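Local coordinates for protein geranyltranstransferase (IspA) (Helicobacter pylori, PDB 3LLW) that probably acts as a magnesium-dependent prenyltransferase of the FPP/GGPP synthase family in isoprenoid biosynthesis, at residues Ser90-Asp95 with Val121-Ala126. Numbering follows the deposited sequence.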
ATOM      1  N   SER A  90       0.486   5.704   8.976  1.00 38.08           N
ATOM      2  CA  SER A  90       1.785   6.234   9.377  1.00 44.99           C
ATOM      3  C   SER A  90       1.840   6.522  10.886  1.00 44.62           C
ATOM      4  O   SER A  90       2.854   6.247  11.534  1.00 45.12           O
ATOM      5  CB  SER A  90       2.166   7.464   8.564  1.00 39.03           C
ATOM      6  OG  SER A  90       1.301   8.529   8.867  1.00 52.01           O
ATOM      7  N   LEU A  91       0.741   7.037  11.443  1.00 48.10           N
ATOM      8  CA  LEU A  91       0.658   7.318  12.886  1.00 39.60           C
ATOM      9  C   LEU A  91       0.660   6.053  13.737  1.00 42.13           C
ATOM     10  O   LEU A  91       1.229   6.036  14.837  1.00 41.48           O
ATOM     11  CB  LEU A  91      -0.563   8.184  13.211  1.00 41.31           C
ATOM     12  CG  LEU A  91      -0.640   9.574  12.572  1.00 47.73           C
ATOM     13  CD1 LEU A  91      -1.948  10.280  12.925  1.00 44.26           C
ATOM     14  CD2 LEU A  91       0.559  10.432  12.966  1.00 54.54           C
ATOM     15  N   ILE A  92       0.039   4.996  13.215  1.00 44.93           N
ATOM     16  CA  ILE A  92      -0.022   3.708  13.891  1.00 48.01           C
ATOM     17  C   ILE A  92       1.385   3.144  14.025  1.00 51.74           C
ATOM     18  O   ILE A  92       1.793   2.645  15.100  1.00 40.53           O
ATOM     19  CB  ILE A  92      -0.948   2.716  13.152  1.00 48.06           C
ATOM     20  CG1 ILE A  92      -2.402   3.160  13.298  1.00 50.22           C
ATOM     21  CG2 ILE A  92      -0.839   1.325  13.744  1.00 45.76           C
ATOM     22  CD1 ILE A  92      -3.329   2.515  12.326  1.00 40.18           C
ATOM     23  N   HIS A  93       2.141   3.258  12.940  1.00 39.88           N
ATOM     24  CA  HIS A  93       3.513   2.765  12.941  1.00 43.25           C
ATOM     25  C   HIS A  93       4.468   3.672  13.703  1.00 44.22           C
ATOM     26  O   HIS A  93       5.340   3.178  14.417  1.00 47.33           O
ATOM     27  CB  HIS A  93       3.975   2.424  11.520  1.00 47.05           C
ATOM     28  CG  HIS A  93       3.362   1.158  11.006  1.00 46.32           C
ATOM     29  ND1 HIS A  93       3.830   0.490   9.901  1.00 36.44           N
ATOM     30  CD2 HIS A  93       2.344   0.405  11.494  1.00 44.37           C
ATOM     31  CE1 HIS A  93       3.109  -0.599   9.705  1.00 27.76           C
ATOM     32  NE2 HIS A  93       2.204  -0.676  10.660  1.00 54.94           N
ATOM     33  N   ASP A  94       4.261   4.982  13.610  1.00 38.16           N
ATOM     34  CA  ASP A  94       5.046   5.925  14.406  1.00 41.95           C
ATOM     35  C   ASP A  94       4.938   5.638  15.922  1.00 46.54           C
ATOM     36  O   ASP A  94       5.909   5.815  16.643  1.00 42.20           O
ATOM     37  CB  ASP A  94       4.604   7.359  14.132  1.00 42.57           C
ATOM     38  CG  ASP A  94       5.486   8.382  14.820  1.00 61.72           C
ATOM     39  OD1 ASP A  94       6.710   8.397  14.553  1.00 66.07           O
ATOM     40  OD2 ASP A  94       4.953   9.171  15.632  1.00 75.16           O
ATOM     41  N   ASP A  95       3.769   5.172  16.370  1.00 41.95           N
ATOM     42  CA  ASP A  95       3.466   4.989  17.796  1.00 45.49           C
ATOM     43  C   ASP A  95       4.068   3.737  18.419  1.00 46.95           C
ATOM     44  O   ASP A  95       4.080   3.609  19.643  1.00 55.12           O
ATOM     45  CB  ASP A  95       1.946   4.973  18.006  1.00 43.76           C
ATOM     46  CG  ASP A  95       1.332   6.369  18.026  1.00 47.06           C
ATOM     47  OD1 ASP A  95       2.013   7.337  18.437  1.00 57.64           O
ATOM     48  OD2 ASP A  95       0.149   6.494  17.648  1.00 55.87           O
ATOM     49  N   VAL A 121       1.081  -3.388  13.913  1.00 43.67           N
ATOM     50  CA  VAL A 121       1.858  -3.467  12.671  1.00 44.08           C
ATOM     51  C   VAL A 121       0.966  -3.836  11.492  1.00 44.03           C
ATOM     52  O   VAL A 121       0.976  -3.160  10.437  1.00 35.29           O
ATOM     53  CB  VAL A 121       3.035  -4.480  12.764  1.00 46.05           C
ATOM     54  CG1 VAL A 121       3.749  -4.605  11.412  1.00 51.09           C
ATOM     55  CG2 VAL A 121       4.032  -4.037  13.823  1.00 47.64           C
ATOM     56  N   LEU A 122       0.170  -4.886  11.704  1.00 39.78           N
ATOM     57  CA  LEU A 122      -0.689  -5.443  10.667  1.00 44.48           C
ATOM     58  C   LEU A 122      -1.855  -4.542  10.285  1.00 42.59           C
ATOM     59  O   LEU A 122      -2.208  -4.445   9.104  1.00 45.41           O
ATOM     60  CB  LEU A 122      -1.174  -6.848  11.047  1.00 40.79           C
ATOM     61  CG  LEU A 122      -0.085  -7.918  11.059  1.00 48.12           C
ATOM     62  CD1 LEU A 122      -0.653  -9.226  11.576  1.00 44.57           C
ATOM     63  CD2 LEU A 122       0.610  -8.091   9.670  1.00 33.05           C
ATOM     64  N   ILE A 123      -2.442  -3.874  11.270  1.00 40.25           N
ATOM     65  CA  ILE A 123      -3.463  -2.857  10.975  1.00 40.85           C
ATOM     66  C   ILE A 123      -2.940  -1.604  10.264  1.00 43.45           C
ATOM     67  O   ILE A 123      -3.600  -1.115   9.336  1.00 39.86           O
ATOM     68  CB  ILE A 123      -4.396  -2.585  12.164  1.00 33.23           C
ATOM     69  CG1 ILE A 123      -5.469  -3.668  12.159  1.00 46.69           C
ATOM     70  CG2 ILE A 123      -5.102  -1.244  12.045  1.00 26.00           C
ATOM     71  CD1 ILE A 123      -5.991  -3.959  13.495  1.00 56.69           C
ATOM     72  N   GLY A 124      -1.754  -1.116  10.639  1.00 36.48           N
ATOM     73  CA  GLY A 124      -1.092  -0.084   9.819  1.00 35.71           C
ATOM     74  C   GLY A 124      -0.852  -0.559   8.382  1.00 30.88           C
ATOM     75  O   GLY A 124      -1.080   0.177   7.420  1.00 48.20           O
ATOM     76  N   ASP A 125      -0.404  -1.804   8.237  1.00 37.28           N
ATOM     77  CA  ASP A 125      -0.195  -2.435   6.934  1.00 45.05           C
ATOM     78  C   ASP A 125      -1.461  -2.493   6.092  1.00 42.71           C
ATOM     79  O   ASP A 125      -1.435  -2.166   4.901  1.00 43.60           O
ATOM     80  CB  ASP A 125       0.360  -3.848   7.102  1.00 46.22           C
ATOM     81  CG  ASP A 125       1.827  -3.865   7.460  1.00 61.51           C
ATOM     82  OD1 ASP A 125       2.448  -2.782   7.491  1.00 66.96           O
ATOM     83  OD2 ASP A 125       2.360  -4.975   7.706  1.00 63.38           O
ATOM     84  N   ALA A 126      -2.559  -2.909   6.721  1.00 35.95           N
ATOM     85  CA  ALA A 126      -3.866  -2.949   6.070  1.00 34.42           C
ATOM     86  C   ALA A 126      -4.391  -1.585   5.679  1.00 44.15           C
ATOM     87  O   ALA A 126      -4.968  -1.418   4.567  1.00 28.76           O
ATOM     88  CB  ALA A 126      -4.869  -3.674   6.915  1.00 41.01           C
TER
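His93 reaches across to the helical segment 121-126 and donates a hydrogen bond from NE2 to the backbone O of Val121, 2.8 Å away. The bond is somewhat bent, at 150°; the oxygen lies close to the imidazole plane, and NE2 approaches in the carbonyl plane, on one of its lone pairs. That oxygen already receives the helical N-H of Asp125, making it a two-donor acceptor. Next to it along the ring edge, CE1 comes within 3.2 Å of Asp125 OD1, whose carboxylate plane is turned 70° from the ring. NE2 also lies 3.5 Å from CA of Gly124, which, with no side chain, presents its bare backbone to the ring. The CG of His93 sits anti to the carbonyl carbon (chi1 -74°), which directs the ring toward the neighbouring helix.

Beside the histidine, Ile92 CG2 packs against the Gly124 backbone, 4.1 Å from its N, while CD1 meets CG2 of Ile123 at 4.2 Å. Met43 of helix 36-45 and Leu111 extend this apolar side. The nearly antiparallel axes come to 8.5 Å here, within the all-helical fold of the polyprenyl synthases.

Farther out, ND1 of His93 hydrogen-bonds Asp125 OD2 of the second subunit, and Asp125 OD2 of this chain makes the reciprocal bond with His93 ND1 of the second subunit. Asp94 is a magnesium-binding residue of this protein, although no metal is bound to the chain here. With both nitrogens engaged by acceptors, the imidazole may be doubly protonated, in which case the two histidines would offset the charge of the two Asp125 carboxylates, whose OD1 atoms lie close together across the dimer interface.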